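Local coordinates for Hpy188I (Helicobacter pylori, PDB 3OQG), which cleaves DNA as a restriction endonuclease of the GIY-YIG nuclease family, hydrolysing the backbone probably with the help of a metal ion, at the interface of chains A and B. Residues are numbered along the deposited sequence; one frame, centred on the assembly and turned at random. Chains: chain A/B, Hpy188I.

Contact 1: the interface of chains A and B. Residues chain A 144, 161-162, 165, 168-169; chain B 35-37.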
loop_
_atom_site.group_PDB
_atom_site.type_symbol
_atom_site.label_atom_id
_atom_site.label_comp_id
_atom_site.label_asym_id
_atom_site.label_seq_id
_atom_site.Cartn_x
_atom_site.Cartn_y
_atom_site.Cartn_z
ATOM N N PHE A 144 1.229 -18.970 14.275
ATOM C CA PHE A 144 0.640 -19.327 15.559
ATOM C C PHE A 144 -0.042 -20.697 15.493
ATOM O O PHE A 144 -1.159 -20.885 15.993
ATOM C CB PHE A 144 -0.321 -18.224 16.000
ATOM C CG PHE A 144 0.240 -16.840 15.806
ATOM C CD1 PHE A 144 1.368 -16.437 16.508
ATOM C CD2 PHE A 144 -0.346 -15.951 14.916
ATOM C CE1 PHE A 144 1.899 -15.167 16.337
ATOM C CE2 PHE A 144 0.178 -14.673 14.730
ATOM C CZ PHE A 144 1.306 -14.281 15.445
ATOM N N VAL A 161 -4.755 -11.406 11.817
ATOM C CA VAL A 161 -5.083 -12.387 12.836
ATOM C C VAL A 161 -5.024 -11.752 14.226
ATOM O O VAL A 161 -5.933 -11.919 15.052
ATOM C CB VAL A 161 -4.124 -13.612 12.752
ATOM C CG1 VAL A 161 -4.292 -14.538 13.942
ATOM C CG2 VAL A 161 -4.361 -14.387 11.446
ATOM N N ILE A 162 -3.950 -11.004 14.461
ATOM C CA ILE A 162 -3.737 -10.342 15.739
ATOM C C ILE A 162 -4.815 -9.288 16.018
ATOM O O ILE A 162 -5.352 -9.241 17.119
ATOM C CB ILE A 162 -2.312 -9.729 15.799
ATOM C CG1 ILE A 162 -1.278 -10.849 15.926
ATOM C CG2 ILE A 162 -2.180 -8.753 16.967
ATOM C CD1 ILE A 162 0.184 -10.397 15.684
ATOM N N ASN A 165 -8.219 -10.781 16.675
ATOM C CA ASN A 165 -8.164 -11.356 18.029
ATOM C C ASN A 165 -8.219 -10.252 19.087
ATOM O O ASN A 165 -8.915 -10.374 20.094
ATOM C CB ASN A 165 -6.892 -12.195 18.228
ATOM C CG ASN A 165 -6.900 -12.991 19.536
ATOM O OD1 ASN A 165 -7.650 -13.957 19.681
ATOM N ND2 ASN A 165 -6.061 -12.593 20.483
ATOM N N LYS A 168 -11.797 -9.053 19.545
ATOM C CA LYS A 168 -12.571 -10.002 20.339
ATOM C C LYS A 168 -12.230 -9.941 21.836
ATOM O O LYS A 168 -13.092 -10.093 22.698
ATOM C CB LYS A 168 -12.392 -11.416 19.764
ATOM C CG LYS A 168 -11.897 -12.444 20.718
ATOM C CD LYS A 168 -11.797 -13.797 20.050
ATOM C CE LYS A 168 -11.121 -14.784 20.989
ATOM N NZ LYS A 168 -9.710 -14.408 21.298
ATOM N N ASN A 169 -10.957 -9.716 22.134
ATOM C CA ASN A 169 -10.512 -9.631 23.512
ATOM C C ASN A 169 -10.918 -8.326 24.206
ATOM O O ASN A 169 -11.341 -8.352 25.363
ATOM C CB ASN A 169 -8.994 -9.818 23.577
ATOM C CG ASN A 169 -8.557 -11.199 23.108
ATOM O OD1 ASN A 169 -9.378 -12.121 23.007
ATOM N ND2 ASN A 169 -7.255 -11.361 22.841
ATOM N N PHE B 35 -2.019 -7.358 26.079
ATOM C CA PHE B 35 -1.934 -7.845 24.713
ATOM C C PHE B 35 -1.633 -9.354 24.698
ATOM O O PHE B 35 -0.590 -9.771 25.190
ATOM C CB PHE B 35 -0.820 -7.045 24.023
ATOM C CG PHE B 35 -0.583 -7.398 22.585
ATOM C CD1 PHE B 35 -1.629 -7.563 21.695
ATOM C CD2 PHE B 35 0.719 -7.487 22.101
ATOM C CE1 PHE B 35 -1.375 -7.851 20.359
ATOM C CE2 PHE B 35 0.968 -7.792 20.792
ATOM C CZ PHE B 35 -0.081 -7.967 19.910
ATOM N N GLU B 36 -2.556 -10.156 24.157
ATOM C CA GLU B 36 -2.487 -11.624 24.256
ATOM C C GLU B 36 -1.316 -12.239 23.484
ATOM O O GLU B 36 -0.818 -13.301 23.862
ATOM C CB GLU B 36 -3.814 -12.258 23.801
ATOM C CG GLU B 36 -3.928 -13.757 24.074
ATOM C CD GLU B 36 -5.294 -14.362 23.717
ATOM O OE1 GLU B 36 -6.062 -13.776 22.920
ATOM O OE2 GLU B 36 -5.579 -15.460 24.222
ATOM N N TYR B 37 -0.880 -11.563 22.414
ATOM C CA TYR B 37 0.219 -12.045 21.575
ATOM C C TYR B 37 1.593 -11.524 22.011
ATOM O O TYR B 37 2.570 -11.785 21.327
ATOM C CB TYR B 37 -0.039 -11.709 20.090
ATOM C CG TYR B 37 -0.950 -12.706 19.399
ATOM C CD1 TYR B 37 -0.426 -13.833 18.764
ATOM C CD2 TYR B 37 -2.325 -12.547 19.409
ATOM C CE1 TYR B 37 -1.246 -14.752 18.140
ATOM C CE2 TYR B 37 -3.167 -13.465 18.783
ATOM C CZ TYR B 37 -2.615 -14.573 18.154
ATOM O OH TYR B 37 -3.408 -15.507 17.521
HETATM O O HOH W 1 -8.002 -16.300 22.193
#

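Contact 2: the interface of chains A and B. Residues chain A 137, 139-141; chain B 139-141, 154.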
loop_
_atom_site.group_PDB
_atom_site.type_symbol
_atom_site.label_atom_id
_atom_site.label_comp_id
_atom_site.label_asym_id
_atom_site.label_seq_id
_atom_site.Cartn_x
_atom_site.Cartn_y
_atom_site.Cartn_z
ATOM N N GLU A 137 1.110 -19.039 -8.071
ATOM C CA GLU A 137 0.788 -20.051 -7.078
ATOM C C GLU A 137 1.048 -19.470 -5.700
ATOM O O GLU A 137 2.013 -18.723 -5.503
ATOM C CB GLU A 137 1.633 -21.310 -7.271
ATOM C CG GLU A 137 1.382 -22.038 -8.581
ATOM C CD GLU A 137 2.178 -23.320 -8.683
ATOM O OE1 GLU A 137 2.555 -23.863 -7.622
ATOM O OE2 GLU A 137 2.426 -23.777 -9.818
ATOM N N PRO A 139 1.946 -19.966 -1.743
ATOM C CA PRO A 139 2.545 -20.896 -0.812
ATOM C C PRO A 139 1.673 -21.109 0.417
ATOM O O PRO A 139 0.822 -20.276 0.734
ATOM C CB PRO A 139 3.838 -20.176 -0.405
ATOM C CG PRO A 139 3.511 -18.772 -0.501
ATOM C CD PRO A 139 2.619 -18.659 -1.697
ATOM N N THR A 140 1.885 -22.228 1.099
ATOM C CA THR A 140 1.280 -22.448 2.402
ATOM C C THR A 140 2.251 -21.939 3.463
ATOM O O THR A 140 3.470 -22.049 3.308
ATOM C CB THR A 140 0.974 -23.932 2.650
ATOM O OG1 THR A 140 2.198 -24.675 2.673
ATOM C CG2 THR A 140 0.065 -24.477 1.562
ATOM N N TYR A 141 1.712 -21.350 4.525
ATOM C CA TYR A 141 2.538 -20.837 5.618
ATOM C C TYR A 141 1.838 -21.016 6.946
ATOM O O TYR A 141 0.620 -21.203 6.995
ATOM C CB TYR A 141 2.939 -19.375 5.394
ATOM C CG TYR A 141 1.813 -18.369 5.242
ATOM C CD1 TYR A 141 1.324 -17.670 6.340
ATOM C CD2 TYR A 141 1.272 -18.074 3.993
ATOM C CE1 TYR A 141 0.313 -16.712 6.201
ATOM C CE2 TYR A 141 0.254 -17.127 3.853
ATOM C CZ TYR A 141 -0.212 -16.452 4.962
ATOM O OH TYR A 141 -1.208 -15.522 4.832
ATOM N N PRO B 139 7.684 -18.105 4.169
ATOM C CA PRO B 139 7.615 -19.308 3.356
ATOM C C PRO B 139 8.524 -19.225 2.144
ATOM O O PRO B 139 8.882 -18.124 1.701
ATOM C CB PRO B 139 6.153 -19.322 2.888
ATOM C CG PRO B 139 5.767 -17.922 2.859
ATOM C CD PRO B 139 6.457 -17.302 4.035
ATOM N N THR B 140 8.894 -20.387 1.615
ATOM C CA THR B 140 9.597 -20.458 0.348
ATOM C C THR B 140 8.548 -20.630 -0.750
ATOM O O THR B 140 7.555 -21.343 -0.570
ATOM C CB THR B 140 10.611 -21.607 0.320
ATOM O OG1 THR B 140 9.961 -22.829 0.692
ATOM C CG2 THR B 140 11.758 -21.330 1.281
ATOM N N TYR B 141 8.746 -19.943 -1.871
ATOM C CA TYR B 141 7.813 -20.012 -2.985
ATOM C C TYR B 141 8.552 -19.955 -4.310
ATOM O O TYR B 141 9.702 -19.537 -4.370
ATOM C CB TYR B 141 6.747 -18.917 -2.877
ATOM C CG TYR B 141 7.251 -17.482 -2.870
ATOM C CD1 TYR B 141 7.254 -16.716 -4.035
ATOM C CD2 TYR B 141 7.688 -16.880 -1.693
ATOM C CE1 TYR B 141 7.692 -15.387 -4.027
ATOM C CE2 TYR B 141 8.130 -15.553 -1.681
ATOM C CZ TYR B 141 8.128 -14.814 -2.850
ATOM O OH TYR B 141 8.568 -13.511 -2.831
ATOM N N THR B 154 3.409 -12.980 -3.018
ATOM C CA THR B 154 3.836 -13.592 -4.277
ATOM C C THR B 154 3.522 -12.716 -5.492
ATOM O O THR B 154 4.321 -12.652 -6.427
ATOM C CB THR B 154 3.248 -15.011 -4.465
ATOM O OG1 THR B 154 1.817 -14.966 -4.355
ATOM C CG2 THR B 154 3.841 -15.972 -3.410
#

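Contact 3: the interface of chains A and B. Residues chain A 29-30, 35-36, 81-84; chain B 162-163, 166, 173-177.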
loop_
_atom_site.group_PDB
_atom_site.type_symbol
_atom_site.label_atom_id
_atom_site.label_comp_id
_atom_site.label_asym_id
_atom_site.label_seq_id
_atom_site.Cartn_x
_atom_site.Cartn_y
_atom_site.Cartn_z
ATOM N N GLU A 29 5.329 3.566 -26.284
ATOM C CA GLU A 29 5.207 2.423 -25.407
ATOM C C GLU A 29 5.472 1.097 -26.122
ATOM O O GLU A 29 5.602 1.035 -27.363
ATOM C CB GLU A 29 3.838 2.455 -24.718
ATOM C CG GLU A 29 3.640 3.706 -23.846
ATOM C CD GLU A 29 4.853 3.971 -22.960
ATOM O OE1 GLU A 29 5.172 3.123 -22.082
ATOM O OE2 GLU A 29 5.500 5.016 -23.162
ATOM N N ILE A 30 5.606 0.049 -25.315
ATOM C CA ILE A 30 5.887 -1.288 -25.799
ATOM C C ILE A 30 4.576 -1.973 -26.164
ATOM O O ILE A 30 3.608 -1.924 -25.420
ATOM C CB ILE A 30 6.657 -2.115 -24.736
ATOM C CG1 ILE A 30 7.940 -1.393 -24.318
ATOM C CG2 ILE A 30 6.974 -3.515 -25.224
ATOM C CD1 ILE A 30 8.863 -1.012 -25.455
ATOM N N PHE A 35 5.607 -8.457 -25.266
ATOM C CA PHE A 35 5.741 -8.761 -23.839
ATOM C C PHE A 35 6.259 -10.185 -23.670
ATOM O O PHE A 35 5.690 -11.129 -24.192
ATOM C CB PHE A 35 4.375 -8.601 -23.163
ATOM C CG PHE A 35 4.381 -8.763 -21.665
ATOM C CD1 PHE A 35 5.391 -8.236 -20.867
ATOM C CD2 PHE A 35 3.315 -9.401 -21.042
ATOM C CE1 PHE A 35 5.349 -8.388 -19.486
ATOM C CE2 PHE A 35 3.263 -9.547 -19.664
ATOM C CZ PHE A 35 4.278 -9.042 -18.887
ATOM N N GLU A 36 7.325 -10.311 -22.897
ATOM C CA GLU A 36 8.135 -11.533 -22.810
ATOM C C GLU A 36 7.429 -12.621 -21.998
ATOM O O GLU A 36 7.591 -13.822 -22.261
ATOM C CB GLU A 36 9.508 -11.204 -22.201
ATOM C CG GLU A 36 9.509 -9.974 -21.256
ATOM C CD GLU A 36 9.195 -8.645 -21.980
ATOM O OE1 GLU A 36 8.997 -8.667 -23.211
ATOM O OE2 GLU A 36 9.129 -7.595 -21.332
ATOM N N ILE A 81 1.331 -1.334 -23.905
ATOM C CA ILE A 81 1.366 -1.555 -22.460
ATOM C C ILE A 81 1.397 -0.214 -21.742
ATOM O O ILE A 81 2.368 0.538 -21.840
ATOM C CB ILE A 81 2.567 -2.423 -22.050
ATOM C CG1 ILE A 81 2.391 -3.818 -22.639
ATOM C CG2 ILE A 81 2.698 -2.496 -20.505
ATOM C CD1 ILE A 81 3.578 -4.741 -22.424
ATOM N N PHE A 82 0.321 0.082 -21.021
ATOM C CA PHE A 82 0.201 1.329 -20.274
ATOM C C PHE A 82 0.789 1.155 -18.874
ATOM O O PHE A 82 1.460 2.033 -18.379
ATOM C CB PHE A 82 -1.271 1.743 -20.182
ATOM C CG PHE A 82 -1.541 2.801 -19.168
ATOM C CD1 PHE A 82 -1.281 4.135 -19.444
ATOM C CD2 PHE A 82 -2.028 2.461 -17.909
ATOM C CE1 PHE A 82 -1.514 5.137 -18.464
ATOM C CE2 PHE A 82 -2.294 3.457 -16.946
ATOM C CZ PHE A 82 -2.046 4.787 -17.232
ATOM N N LYS A 83 0.494 0.030 -18.240
ATOM C CA LYS A 83 1.059 -0.280 -16.940
ATOM C C LYS A 83 1.065 -1.761 -16.598
ATOM O O LYS A 83 0.331 -2.546 -17.174
ATOM C CB LYS A 83 0.411 0.573 -15.831
ATOM C CG LYS A 83 -0.765 0.019 -15.125
ATOM C CD LYS A 83 -1.043 0.814 -13.805
ATOM C CE LYS A 83 -0.235 0.371 -12.571
ATOM N NZ LYS A 83 -0.652 1.109 -11.314
ATOM N N ILE A 84 1.932 -2.100 -15.644
ATOM C CA ILE A 84 1.999 -3.404 -15.015
ATOM C C ILE A 84 1.831 -3.128 -13.537
ATOM O O ILE A 84 2.471 -2.224 -13.007
ATOM C CB ILE A 84 3.325 -4.129 -15.273
ATOM C CG1 ILE A 84 3.550 -4.330 -16.780
ATOM C CG2 ILE A 84 3.362 -5.472 -14.514
ATOM C CD1 ILE A 84 4.987 -4.652 -17.160
ATOM N N ILE B 162 8.973 -9.375 -13.085
ATOM C CA ILE B 162 8.488 -9.058 -14.426
ATOM C C ILE B 162 8.923 -7.640 -14.829
ATOM O O ILE B 162 9.351 -7.417 -15.960
ATOM C CB ILE B 162 6.934 -9.226 -14.489
ATOM C CG1 ILE B 162 6.568 -10.717 -14.413
ATOM C CG2 ILE B 162 6.359 -8.592 -15.769
ATOM C CD1 ILE B 162 5.086 -11.002 -14.145
ATOM N N LEU B 163 8.833 -6.692 -13.902
ATOM C CA LEU B 163 9.149 -5.292 -14.196
ATOM C C LEU B 163 10.635 -5.084 -14.465
ATOM O O LEU B 163 11.019 -4.318 -15.359
ATOM C CB LEU B 163 8.698 -4.384 -13.056
ATOM C CG LEU B 163 8.069 -3.030 -13.422
ATOM C CD1 LEU B 163 7.436 -2.986 -14.833
ATOM C CD2 LEU B 163 7.033 -2.659 -12.359
ATOM N N PHE B 166 11.302 -6.736 -17.816
ATOM C CA PHE B 166 10.753 -5.842 -18.846
ATOM C C PHE B 166 11.770 -4.729 -19.159
ATOM O O PHE B 166 12.063 -4.446 -20.321
ATOM C CB PHE B 166 9.431 -5.254 -18.335
ATOM C CG PHE B 166 8.752 -4.310 -19.279
ATOM C CD1 PHE B 166 7.702 -4.746 -20.076
ATOM C CD2 PHE B 166 9.094 -2.967 -19.303
ATOM C CE1 PHE B 166 7.049 -3.868 -20.927
ATOM C CE2 PHE B 166 8.439 -2.075 -20.152
ATOM C CZ PHE B 166 7.410 -2.526 -20.958
ATOM N N LYS B 173 10.498 1.451 -18.395
ATOM C CA LYS B 173 9.285 1.004 -17.705
ATOM C C LYS B 173 8.071 1.548 -18.446
ATOM O O LYS B 173 8.171 2.558 -19.139
ATOM C CB LYS B 173 9.226 1.538 -16.269
ATOM C CG LYS B 173 10.320 1.035 -15.334
ATOM C CD LYS B 173 9.916 1.170 -13.867
ATOM C CE LYS B 173 9.603 2.614 -13.451
ATOM N NZ LYS B 173 10.808 3.360 -12.967
ATOM N N PRO B 174 6.907 0.896 -18.289
ATOM C CA PRO B 174 5.710 1.479 -18.903
ATOM C C PRO B 174 5.440 2.876 -18.366
ATOM O O PRO B 174 5.734 3.167 -17.190
ATOM C CB PRO B 174 4.589 0.501 -18.512
ATOM C CG PRO B 174 5.273 -0.765 -18.252
ATOM C CD PRO B 174 6.602 -0.375 -17.620
ATOM N N ILE B 175 4.902 3.726 -19.237
ATOM C CA ILE B 175 4.599 5.117 -18.921
ATOM C C ILE B 175 3.732 5.248 -17.661
ATOM O O ILE B 175 3.916 6.182 -16.888
ATOM C CB ILE B 175 3.945 5.810 -20.129
ATOM C CG1 ILE B 175 3.913 7.323 -19.946
ATOM C CG2 ILE B 175 2.560 5.204 -20.427
ATOM C CD1 ILE B 175 3.744 8.068 -21.246
ATOM N N GLY B 176 2.852 4.277 -17.438
ATOM C CA GLY B 176 1.988 4.265 -16.252
ATOM C C GLY B 176 2.639 3.830 -14.953
ATOM O O GLY B 176 1.983 3.868 -13.910
ATOM N N CYS B 177 3.913 3.434 -14.998
ATOM C CA CYS B 177 4.698 2.988 -13.834
ATOM C C CYS B 177 5.784 3.993 -13.455
ATOM O O CYS B 177 6.411 4.580 -14.333
ATOM C CB CYS B 177 5.410 1.665 -14.142
ATOM S SG CYS B 177 4.350 0.230 -14.379
HETATM O O HOH W 2 0.743 3.581 -11.753
#

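Contact 4: the interface of chains A and B. Residues chain A 88, 151-153; chain B 88, 151-153, 155.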
loop_
_atom_site.group_PDB
_atom_site.type_symbol
_atom_site.label_atom_id
_atom_site.label_comp_id
_atom_site.label_asym_id
_atom_site.label_seq_id
_atom_site.Cartn_x
_atom_site.Cartn_y
_atom_site.Cartn_z
ATOM N N ILE A 88 -3.242 -8.036 -4.160
ATOM C CA ILE A 88 -3.571 -9.201 -3.325
ATOM C C ILE A 88 -5.086 -9.453 -3.276
ATOM O O ILE A 88 -5.532 -10.431 -2.695
ATOM C CB ILE A 88 -2.999 -9.082 -1.889
ATOM C CG1 ILE A 88 -3.732 -7.979 -1.089
ATOM C CG2 ILE A 88 -1.485 -8.846 -1.989
ATOM C CD1 ILE A 88 -3.386 -7.865 0.385
ATOM N N SER A 151 -3.236 -14.824 -0.651
ATOM C CA SER A 151 -2.513 -13.838 -1.432
ATOM C C SER A 151 -1.716 -12.883 -0.562
ATOM O O SER A 151 -0.958 -12.083 -1.086
ATOM C CB SER A 151 -3.500 -13.024 -2.241
ATOM O OG SER A 151 -4.448 -12.420 -1.379
ATOM N N PHE A 152 -1.888 -12.962 0.757
ATOM C CA PHE A 152 -1.318 -11.976 1.683
ATOM C C PHE A 152 0.153 -12.251 1.971
ATOM O O PHE A 152 0.585 -13.428 2.025
ATOM C CB PHE A 152 -2.066 -12.018 3.030
ATOM C CG PHE A 152 -3.376 -11.269 3.058
ATOM C CD1 PHE A 152 -4.190 -11.154 1.944
ATOM C CD2 PHE A 152 -3.796 -10.681 4.249
ATOM C CE1 PHE A 152 -5.385 -10.442 2.022
ATOM C CE2 PHE A 152 -4.987 -9.996 4.341
ATOM C CZ PHE A 152 -5.788 -9.865 3.224
ATOM N N SER A 153 0.913 -11.192 2.208
ATOM C CA SER A 153 2.238 -11.329 2.846
ATOM C C SER A 153 2.026 -11.898 4.239
ATOM O O SER A 153 0.958 -11.721 4.828
ATOM C CB SER A 153 2.964 -9.993 2.945
ATOM O OG SER A 153 2.353 -9.107 3.862
ATOM N N ILE B 88 6.494 -5.039 5.165
ATOM C CA ILE B 88 7.375 -5.960 4.447
ATOM C C ILE B 88 8.832 -5.456 4.384
ATOM O O ILE B 88 9.716 -6.181 3.945
ATOM C CB ILE B 88 6.858 -6.255 3.015
ATOM C CG1 ILE B 88 7.086 -5.054 2.079
ATOM C CG2 ILE B 88 5.376 -6.672 3.070
ATOM C CD1 ILE B 88 6.576 -5.277 0.644
ATOM N N SER B 151 9.776 -11.398 2.389
ATOM C CA SER B 151 8.646 -10.796 3.069
ATOM C C SER B 151 7.531 -10.357 2.124
ATOM O O SER B 151 6.493 -9.865 2.571
ATOM C CB SER B 151 9.144 -9.580 3.839
ATOM O OG SER B 151 9.725 -8.626 2.955
ATOM N N PHE B 152 7.750 -10.520 0.822
ATOM C CA PHE B 152 6.826 -10.016 -0.195
ATOM C C PHE B 152 5.657 -10.968 -0.380
ATOM O O PHE B 152 5.805 -12.193 -0.270
ATOM C CB PHE B 152 7.542 -9.862 -1.550
ATOM C CG PHE B 152 8.351 -8.600 -1.696
ATOM C CD1 PHE B 152 9.061 -8.060 -0.622
ATOM C CD2 PHE B 152 8.457 -7.985 -2.939
ATOM C CE1 PHE B 152 9.815 -6.892 -0.785
ATOM C CE2 PHE B 152 9.210 -6.833 -3.112
ATOM C CZ PHE B 152 9.898 -6.287 -2.028
ATOM N N SER B 153 4.505 -10.421 -0.723
ATOM C CA SER B 153 3.436 -11.259 -1.287
ATOM C C SER B 153 3.941 -11.828 -2.608
ATOM O O SER B 153 4.808 -11.236 -3.247
ATOM C CB SER B 153 2.169 -10.451 -1.511
ATOM O OG SER B 153 2.335 -9.527 -2.578
ATOM N N SER B 155 2.383 -12.024 -5.473
ATOM C CA SER B 155 2.034 -11.105 -6.568
ATOM C C SER B 155 2.987 -9.902 -6.636
ATOM O O SER B 155 3.389 -9.493 -7.738
ATOM C CB SER B 155 0.560 -10.666 -6.501
ATOM O OG SER B 155 0.261 -9.849 -5.386
HETATM O O HOH W 3 -0.290 -11.963 -3.677
#

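Contact 1: the interface of chains A and B
With CG of B:Glu36 anti to the backbone N (chi1 -171°) and the chain extended beyond it, the carboxylate is carried to helix 154-170 of chain A, whereas CG of B:Tyr37 lies anti to the carbonyl carbon and swings the phenol toward A:Phe144. In this way the loop 35-37 of chain B docks on that helix at one end of the two-fold interface of the assembly. CG of A:Asn165 is anti to its backbone N, which turns its amide to the same carboxylate. B:Glu36 OE1 thus accepts two bonds: A:Asn165 ND2 gives a nearly straight one of 2.7 Å (173° at H), and A:Asn169 ND2 a more bent one. Both donors meet OE1 from above the carboxylate plane. Asparagines one helical turn apart suit this pincer, since each amide offers an N-H outward and keeps an oxygen for A:Lys168. The side-chain amine NZ of A:Lys168 bonds A:Asn165 OD1 at 2.7 Å and A:Asn169 OD1 at 2.9 Å, fixing which end of each amide faces the glutamate. A:Lys168 NZ stays 4.0 Å from B:Glu36 OE1, so its charge probably favours the ionised carboxylate without touching it; a water links the two groups. The phenol of B:Tyr37 has A:Ile162 CG1 over one face and the amide of A:Asn165 at its edge. The aromatic pair meets edge to face, planes 61° apart: B:Tyr37 CE1 stands over the centre of the A:Phe144 ring, 3.5 Å from A:Phe144 CG.

Contact 2: the interface of chains A and B
Packing of carbon against carbon carries this part of the two-fold interface of the two-chain assembly, where the proline ahead of strand 140-143 in one chain meets its counterpart. A:Pro139 loses more surface to the partner (68 Å²) than B:Pro139 (48 Å²). Its ring reaches tip to tip toward B:Thr154, and the CD methylene of A:Pro139 comes to 3.4 Å from the methyl CG2 of B:Thr154, a little tighter than usual van der Waals contact. The threonine torsion makes this possible: CG2 is anti to the carbonyl carbon, while the hydroxyl OG1 takes the crowded position between backbone N and carbonyl carbon (chi1 55°). The same methyl also sits over one face of the B:Tyr141 ring, offset toward the rim, and so lies between a proline of one chain and a tyrosine of its own. A:Pro139 CG approaches B:Tyr141 CB at 4.0 Å, the two side chains running side by side in the same direction; reciprocally, B:Pro139 CG lies 4.1 Å from A:Tyr141 CB.

Polar groups contribute by proximity rather than by bonding. The carbonyl A:Thr140 O is 3.8 Å from B:Pro139 CB, and no hydrogen bond crosses between the chains here. Proline suits the spot because its compact, rigid ring supplies an apolar surface without a backbone N-H that would need a partner.

In the fold, each proline immediately precedes strand 140-143, and B:Thr154 opens helix 154-170, so one chain's strand start packs against the other's helix start.

Contact 3: the interface of chains A and B
The carbonyl oxygen A:Phe82 O takes one hydrogen bond across the interface among the residues described, from the backbone N-H of B:Gly176 at 2.8 Å; the donor lies nearly along the C=O axis, and the bond is bent at the hydrogen (134°). Beside it, B:Pro174 CB packs 3.5 Å from A:Phe82 O. Glycine suits the place because its bare CA can lie over one face of the A:Phe82 ring, toward the rim. A second backbone N-H, that of B:Ile175, bonds A:Glu29 OE1 (2.9 Å), approaching from above the carboxylate plane. The bend of A:Glu29 at chi2 lays its carboxylate against B:Ile175 CB, so the one side chain both accepts a bond and packs. Farther along, A:Ile84 N points almost straight at the thiol sulfur B:Cys177 SG (3.6 Å, 174° at H), a long contact as befits a large, soft acceptor. Water joins A:Lys83 NZ to B:Gly176 O.

Apolar packing fills in behind. CG of B:Phe166 is anti to the backbone N (chi1 180°), carrying the ring tip toward A:Ile30, whose CG1 is 3.6 Å from B:Phe166 CZ. CD1 of A:Ile81 meets the same ring at CE1, and A:Ile84 CD1 lies 3.8 Å from B:Leu163 CD1. Branched aliphatic residues suit a strand that must offer apolar surface to a helix. The C-terminal segment of one subunit is thereby fastened along strand 80-87 of the other, which would help hold the two nuclease chains together.

Contact 4: the interface of chains A and B
Contact across the two-fold is mainly van der Waals, made where the loops before helix 154-170 of both chains come together. Ser153 of each chain gives up the most surface to the partner in this patch, 50 Å² in A:Ser153 and 51 Å² in B:Ser153. The methylene B:Ser153 CB lies 3.6 Å from the carbonyl A:Ser151 O, and A:Ser153 CB repeats this with B:Ser151 O. A small side chain suits such close backbone approach. B:Ser153 OG, set between backbone N and carbonyl carbon (chi1 70°), lies 3.9 Å from the branch methyl A:Ile88 CG2. That methyl is directed across because CG2 is anti to the carbonyl carbon, leaving CG1 in the crowded position.

Direct hydrogen bonds hold each side internally. The hydroxyl A:Ser151 OG donates to A:Ile88 O at 2.6 Å, in the carbonyl plane and on a lone pair, and B:Ser151 does likewise. This ties the loop carrying the isoleucine to the one carrying the serines, which probably helps position the methyl that touches the partner.

Water supplies the polar link between chains. One molecule lies 2.7 Å from A:Ser151 O. The same water is 2.8 Å from the hydroxyl B:Ser155 OG, and it also meets the backbone N-H of B:Ser155.

Within the fold, Ile88 directly follows strand 80-87, while residues 151-153 belong to the short link between strand 146-149 and helix 154-170, bringing the two helix starts close to the two-fold axis.

Contacts 2 and 4 are neighbours, their C-alpha centres about 9 Å apart, and form the middle of the interface between the two chains. Contacts 1 and 3 lie about 41 Å apart, each about 21 Å from contact 4, toward opposite ends. Helix 154-170 runs through all four: its beginning serves contacts 2 and 4, its later turns contacts 1 and 3. Ile162 and Phe35 occur in both outer contacts with the chains exchanged, but Glu36 takes different side-chain torsions in the two chains, so symmetry is not exact there. Together the contacts form an extended, reciprocal interface, through which the nuclease probably works as a dimer.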